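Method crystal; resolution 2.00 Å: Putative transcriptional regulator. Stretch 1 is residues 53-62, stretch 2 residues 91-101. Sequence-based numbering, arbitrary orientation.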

ATOM      1  N   THR A  53      -6.648   5.208 -27.935  1.00 34.31           N
ATOM      2  CA  THR A  53      -7.004   4.234 -28.976  1.00 34.86           C
ATOM      3  C   THR A  53      -5.900   4.019 -30.039  1.00 35.95           C
ATOM      4  O   THR A  53      -5.898   3.007 -30.751  1.00 35.53           O
ATOM      5  N   GLU A  54      -4.975   4.965 -30.142  1.00 36.69           N
ATOM      6  CA  GLU A  54      -3.762   4.782 -30.956  1.00 38.66           C
ATOM      7  C   GLU A  54      -2.701   5.794 -30.562  1.00 38.23           C
ATOM      8  O   GLU A  54      -3.021   6.896 -30.093  1.00 38.08           O
ATOM      9  N   GLY A  55      -1.447   5.399 -30.746  1.00 37.73           N
ATOM     10  CA  GLY A  55      -0.305   6.231 -30.398  1.00 36.90           C
ATOM     11  C   GLY A  55       0.113   6.016 -28.957  1.00 36.48           C
ATOM     12  O   GLY A  55      -0.445   5.173 -28.252  1.00 36.36           O
ATOM     13  N   LYS A  56       1.101   6.794 -28.528  1.00 36.02           N
ATOM     14  CA  LYS A  56       1.652   6.706 -27.185  1.00 35.62           C
ATOM     15  C   LYS A  56       1.678   8.079 -26.528  1.00 34.78           C
ATOM     16  O   LYS A  56       2.081   9.067 -27.153  1.00 34.07           O
ATOM     17  N   VAL A  57       1.252   8.113 -25.267  1.00 34.16           N
ATOM     18  CA  VAL A  57       1.322   9.284 -24.415  1.00 33.88           C
ATOM     19  C   VAL A  57       2.292   9.011 -23.253  1.00 33.93           C
ATOM     20  O   VAL A  57       2.094   8.078 -22.474  1.00 34.04           O
ATOM     21  N   LYS A  58       3.339   9.831 -23.139  1.00 33.41           N
ATOM     22  CA  LYS A  58       4.241   9.763 -21.995  1.00 33.44           C
ATOM     23  C   LYS A  58       3.705  10.641 -20.863  1.00 33.28           C
ATOM     24  O   LYS A  58       3.429  11.816 -21.076  1.00 32.77           O
ATOM     25  N   LEU A  59       3.547  10.067 -19.678  1.00 32.90           N
ATOM     26  CA  LEU A  59       3.187  10.846 -18.501  1.00 34.23           C
ATOM     27  C   LEU A  59       4.461  11.212 -17.728  1.00 34.26           C
ATOM     28  O   LEU A  59       5.342  10.365 -17.569  1.00 33.50           O
ATOM     29  N   HIS A  60       4.585  12.483 -17.319  1.00 34.98           N
ATOM     30  CA  HIS A  60       5.777  12.960 -16.576  1.00 35.97           C
ATOM     31  C   HIS A  60       5.466  14.064 -15.543  1.00 37.28           C
ATOM     32  O   HIS A  60       4.465  14.780 -15.652  1.00 36.83           O
ATOM     33  N   ARG A  61       6.365  14.204 -14.565  1.00 38.88           N
ATOM     34  CA  ARG A  61       6.169  15.059 -13.395  1.00 41.04           C
ATOM     35  C   ARG A  61       7.458  15.850 -13.124  1.00 41.63           C
ATOM     36  O   ARG A  61       8.567  15.342 -13.342  1.00 41.54           O
ATOM     37  N   THR A  62       7.315  17.096 -12.674  1.00 42.38           N
ATOM     38  CA  THR A  62       8.459  17.982 -12.524  1.00 43.39           C
ATOM     39  C   THR A  62       9.236  17.661 -11.254  1.00 44.12           C
ATOM     40  O   THR A  62       8.681  17.689 -10.155  1.00 43.98           O
ATOM     41  N   ARG A  91      -4.430  17.726 -12.072  1.00 35.08           N
ATOM     42  CA  ARG A  91      -3.549  16.700 -12.649  1.00 35.45           C
ATOM     43  C   ARG A  91      -2.217  16.603 -11.897  1.00 35.83           C
ATOM     44  O   ARG A  91      -1.615  17.624 -11.522  1.00 35.99           O
ATOM     45  N   THR A  92      -1.778  15.373 -11.681  1.00 35.84           N
ATOM     46  CA  THR A  92      -0.543  15.095 -10.939  1.00 37.19           C
ATOM     47  C   THR A  92       0.613  14.863 -11.919  1.00 36.28           C
ATOM     48  O   THR A  92       1.771  14.776 -11.514  1.00 36.34           O
ATOM     49  N   ALA A  93       0.291  14.797 -13.206  1.00 35.42           N
ATOM     50  CA  ALA A  93       1.295  14.648 -14.256  1.00 34.99           C
ATOM     51  C   ALA A  93       0.976  15.437 -15.539  1.00 34.68           C
ATOM     52  O   ALA A  93      -0.166  15.844 -15.765  1.00 34.95           O
ATOM     53  N   THR A  94       2.007  15.656 -16.366  1.00 33.94           N
ATOM     54  CA  THR A  94       1.835  16.164 -17.723  1.00 33.08           C
ATOM     55  C   THR A  94       1.824  14.978 -18.692  1.00 32.92           C
ATOM     56  O   THR A  94       2.600  14.051 -18.546  1.00 32.88           O
ATOM     57  N   GLY A  95       0.907  15.002 -19.652  1.00 32.13           N
ATOM     58  CA  GLY A  95       0.820  13.964 -20.647  1.00 31.20           C
ATOM     59  C   GLY A  95       1.235  14.584 -21.953  1.00 31.23           C
ATOM     60  O   GLY A  95       0.659  15.579 -22.374  1.00 30.49           O
ATOM     61  N   THR A  96       2.263  14.007 -22.562  1.00 30.50           N
ATOM     62  CA  THR A  96       2.824  14.503 -23.808  1.00 31.38           C
ATOM     63  C   THR A  96       2.760  13.416 -24.892  1.00 30.26           C
ATOM     64  O   THR A  96       3.179  12.295 -24.681  1.00 29.61           O
ATOM     65  N   ALA A  97       2.193  13.766 -26.035  1.00 30.48           N
ATOM     66  CA  ALA A  97       2.058  12.849 -27.150  1.00 31.29           C
ATOM     67  C   ALA A  97       3.454  12.550 -27.704  1.00 31.66           C
ATOM     68  O   ALA A  97       4.222  13.465 -28.032  1.00 32.09           O
ATOM     69  N   LEU A  98       3.800  11.276 -27.781  1.00 32.45           N
ATOM     70  CA  LEU A  98       5.078  10.886 -28.397  1.00 33.62           C
ATOM     71  C   LEU A  98       4.937  10.625 -29.877  1.00 34.35           C
ATOM     72  O   LEU A  98       5.944  10.558 -30.620  1.00 34.47           O
ATOM     73  N   THR A  99       3.689  10.452 -30.301  1.00 35.15           N
ATOM     74  CA  THR A  99       3.356  10.148 -31.688  1.00 35.83           C
ATOM     75  C   THR A  99       2.053  10.870 -32.008  1.00 36.40           C
ATOM     76  O   THR A  99       1.547  11.655 -31.197  1.00 37.17           O
ATOM     77  N   GLU A 100       1.518  10.622 -33.198  1.00 36.70           N
ATOM     78  CA  GLU A 100       0.118  10.893 -33.465  1.00 37.04           C
ATOM     79  C   GLU A 100      -0.674  10.061 -32.463  1.00 36.54           C
ATOM     80  O   GLU A 100      -0.449   8.860 -32.335  1.00 36.19           O
ATOM     81  N   VAL A 101      -1.569  10.706 -31.726  1.00 36.08           N
ATOM     82  CA  VAL A 101      -2.386  10.004 -30.745  1.00 35.80           C
ATOM     83  C   VAL A 101      -3.873  10.294 -30.969  1.00 35.73           C
ATOM     84  O   VAL A 101      -4.257  11.420 -31.286  1.00 35.43           O
TER

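Residues 57-62 and 94-97 run antiparallel as neighbouring strands, and side chains alternate between the two faces of the sheet. Lys58, His60, Thr94 and Thr96 share one face; Val57, Leu59 and Ala97 share the other.

His60 has the most surface covered by the other stretch. Its chi1 is p (51°) and chi2 is 95°, which brings the ring back over the partner strand. NE2 of His60 lies 2.8 Å from OG1 of Thr96, a hydrogen bond in which either atom could be the donor. The hydroxyl sits at the ring edge, near its plane, as such a bond requires. Thr94 lies over a ring face: CB of Thr94 is 4.0 Å from the centroid of the His60 ring, a CH-pi contact. Thr94 and Thr96 are both m rotamers. ND1 of His60 and OG1 of Thr94 are hydrogen-bonded elsewhere in the structure.

Lys56 is next. Its chi1 is m, and its end leads away from the other stretch. Its hydrogen bonds to stretch 2 are made by the backbone. N of Lys56 donates to OG1 of Thr99 (3.0 Å), and OG1 of Thr99, a p rotamer pointing toward stretch 1, in turn donates a hydrogen bond to O of Glu100 (2.9 Å). Leu98, rotamer m,t, also points toward stretch 1. CD1 of Leu98 packs 3.7 Å from CB of Lys58 and 4.2 Å from CB of Lys56.

Val101, chi1 t, makes an apolar contact with Val57, also t: CG1 of Val101 is 3.8 Å from CG2 of Val57. On the Val57 and Leu59 face, CD2 of Leu59 (m,t) lies 3.8 Å from CA of Gly95. A CB on Gly95 would be tight against Leu59 and Val57.

Beyond the strand pairing, Arg61 extends its guanidinium to Thr92. NE of Arg61 donates to O of Thr92 at 2.6 Å; NH2 of Arg61 adds a weak bond to the same oxygen at 3.3 Å.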

ATOM      1  CB  THR A  53      -8.367   4.554 -29.624  1.00 34.51           C
ATOM      2  OG1 THR A  53      -8.271   5.770 -30.363  1.00 35.73           O
ATOM      3  CG2 THR A  53      -9.448   4.734 -28.539  1.00 31.76           C
ATOM      4  CB  GLU A  54      -4.045   4.865 -32.465  1.00 38.94           C
ATOM      5  CG  GLU A  54      -4.669   6.160 -32.963  1.00 40.03           C
ATOM      6  CD  GLU A  54      -5.027   6.100 -34.455  1.00 41.79           C
ATOM      7  OE1 GLU A  54      -5.948   5.330 -34.837  1.00 45.10           O
ATOM      8  OE2 GLU A  54      -4.395   6.832 -35.248  1.00 44.44           O
ATOM      9  CB  LYS A  56       3.078   6.147 -27.256  1.00 35.24           C
ATOM     10  CG  LYS A  56       3.131   4.744 -27.853  1.00 35.96           C
ATOM     11  CD  LYS A  56       4.557   4.216 -28.015  1.00 37.02           C
ATOM     12  CE  LYS A  56       4.510   2.762 -28.457  1.00 40.58           C
ATOM     13  NZ  LYS A  56       3.276   2.089 -27.915  1.00 42.38           N
ATOM     14  CB  VAL A  57      -0.071   9.643 -23.831  1.00 33.29           C
ATOM     15  CG1 VAL A  57       0.025  10.834 -22.922  1.00 34.31           C
ATOM     16  CG2 VAL A  57      -1.065   9.924 -24.953  1.00 34.74           C
ATOM     17  CB  LYS A  58       5.648  10.237 -22.387  1.00 33.47           C
ATOM     18  CG  LYS A  58       6.626  10.312 -21.235  1.00 34.43           C
ATOM     19  CD  LYS A  58       7.766  11.247 -21.587  1.00 39.74           C
ATOM     20  CE  LYS A  58       8.462  11.738 -20.341  1.00 41.38           C
ATOM     21  NZ  LYS A  58       9.724  11.022 -20.026  1.00 43.46           N
ATOM     22  CB  LEU A  59       2.195  10.079 -17.616  1.00 33.91           C
ATOM     23  CG  LEU A  59       0.772   9.848 -18.145  1.00 35.54           C
ATOM     24  CD1 LEU A  59       0.027   8.894 -17.246  1.00 33.57           C
ATOM     25  CD2 LEU A  59       0.021  11.158 -18.237  1.00 36.20           C
ATOM     26  CB  HIS A  60       6.913  13.389 -17.523  1.00 35.08           C
ATOM     27  CG  HIS A  60       6.483  14.344 -18.590  1.00 36.10           C
ATOM     28  ND1 HIS A  60       6.616  15.711 -18.466  1.00 34.94           N
ATOM     29  CD2 HIS A  60       5.887  14.132 -19.788  1.00 36.59           C
ATOM     30  CE1 HIS A  60       6.139  16.298 -19.548  1.00 35.27           C
ATOM     31  NE2 HIS A  60       5.677  15.364 -20.360  1.00 36.62           N
ATOM     32  CB  ARG A  61       5.780  14.179 -12.200  1.00 41.18           C
ATOM     33  CG  ARG A  61       5.420  14.907 -10.908  1.00 42.83           C
ATOM     34  CD  ARG A  61       4.798  13.940  -9.887  1.00 42.32           C
ATOM     35  NE  ARG A  61       3.574  13.316 -10.393  1.00 43.91           N
ATOM     36  CZ  ARG A  61       3.145  12.096 -10.066  1.00 43.31           C
ATOM     37  NH1 ARG A  61       3.842  11.341  -9.227  1.00 44.75           N
ATOM     38  NH2 ARG A  61       2.024  11.625 -10.597  1.00 43.91           N
ATOM     39  CB  THR A  62       8.045  19.466 -12.531  1.00 43.74           C
ATOM     40  OG1 THR A  62       7.191  19.719 -13.652  1.00 43.07           O
ATOM     41  CG2 THR A  62       9.285  20.382 -12.609  1.00 42.99           C
ATOM     42  CB  ARG A  91      -3.287  16.950 -14.133  1.00 35.20           C
ATOM     43  CG  ARG A  91      -4.521  16.985 -14.985  1.00 35.39           C
ATOM     44  CD  ARG A  91      -5.217  15.630 -15.031  1.00 35.13           C
ATOM     45  NE  ARG A  91      -6.257  15.620 -16.065  1.00 34.13           N
ATOM     46  CZ  ARG A  91      -7.176  14.666 -16.201  1.00 34.78           C
ATOM     47  NH1 ARG A  91      -7.212  13.641 -15.364  1.00 34.76           N
ATOM     48  NH2 ARG A  91      -8.077  14.759 -17.166  1.00 35.82           N
ATOM     49  CB  THR A  92      -0.711  13.856 -10.032  1.00 37.38           C
ATOM     50  OG1 THR A  92      -1.210  12.771 -10.815  1.00 39.22           O
ATOM     51  CG2 THR A  92      -1.699  14.123  -8.914  1.00 39.42           C
ATOM     52  CB  ALA A  93       1.485  13.171 -14.585  1.00 35.04           C
ATOM     53  CB  THR A  94       2.962  17.162 -18.090  1.00 33.06           C
ATOM     54  OG1 THR A  94       2.873  18.290 -17.213  1.00 31.73           O
ATOM     55  CG2 THR A  94       2.824  17.652 -19.539  1.00 31.98           C
ATOM     56  CB  THR A  96       4.259  14.990 -23.581  1.00 30.99           C
ATOM     57  OG1 THR A  96       4.228  16.048 -22.616  1.00 33.83           O
ATOM     58  CG2 THR A  96       4.901  15.502 -24.871  1.00 31.92           C
ATOM     59  CB  ALA A  97       1.161  13.454 -28.240  1.00 30.96           C
ATOM     60  CB  LEU A  98       5.634   9.636 -27.733  1.00 33.75           C
ATOM     61  CG  LEU A  98       5.973   9.827 -26.272  1.00 34.37           C
ATOM     62  CD1 LEU A  98       6.128   8.447 -25.606  1.00 36.71           C
ATOM     63  CD2 LEU A  98       7.235  10.695 -26.130  1.00 35.06           C
ATOM     64  CB  THR A  99       3.104   8.630 -31.882  1.00 35.89           C
ATOM     65  OG1 THR A  99       2.043   8.220 -31.013  1.00 35.03           O
ATOM     66  CG2 THR A  99       4.329   7.814 -31.544  1.00 35.16           C
ATOM     67  CB  GLU A 100      -0.258  10.476 -34.886  1.00 37.47           C
ATOM     68  CG  GLU A 100      -1.699  10.811 -35.247  1.00 39.95           C
ATOM     69  CD  GLU A 100      -2.449   9.636 -35.830  1.00 44.26           C
ATOM     70  OE1 GLU A 100      -2.231   9.296 -37.022  1.00 46.21           O
ATOM     71  OE2 GLU A 100      -3.279   9.059 -35.095  1.00 45.52           O
ATOM     72  CB  VAL A 101      -2.022  10.399 -29.279  1.00 36.26           C
ATOM     73  CG1 VAL A 101      -2.826   9.576 -28.268  1.00 34.77           C
ATOM     74  CG2 VAL A 101      -0.510  10.221 -29.016  1.00 35.30           C
TER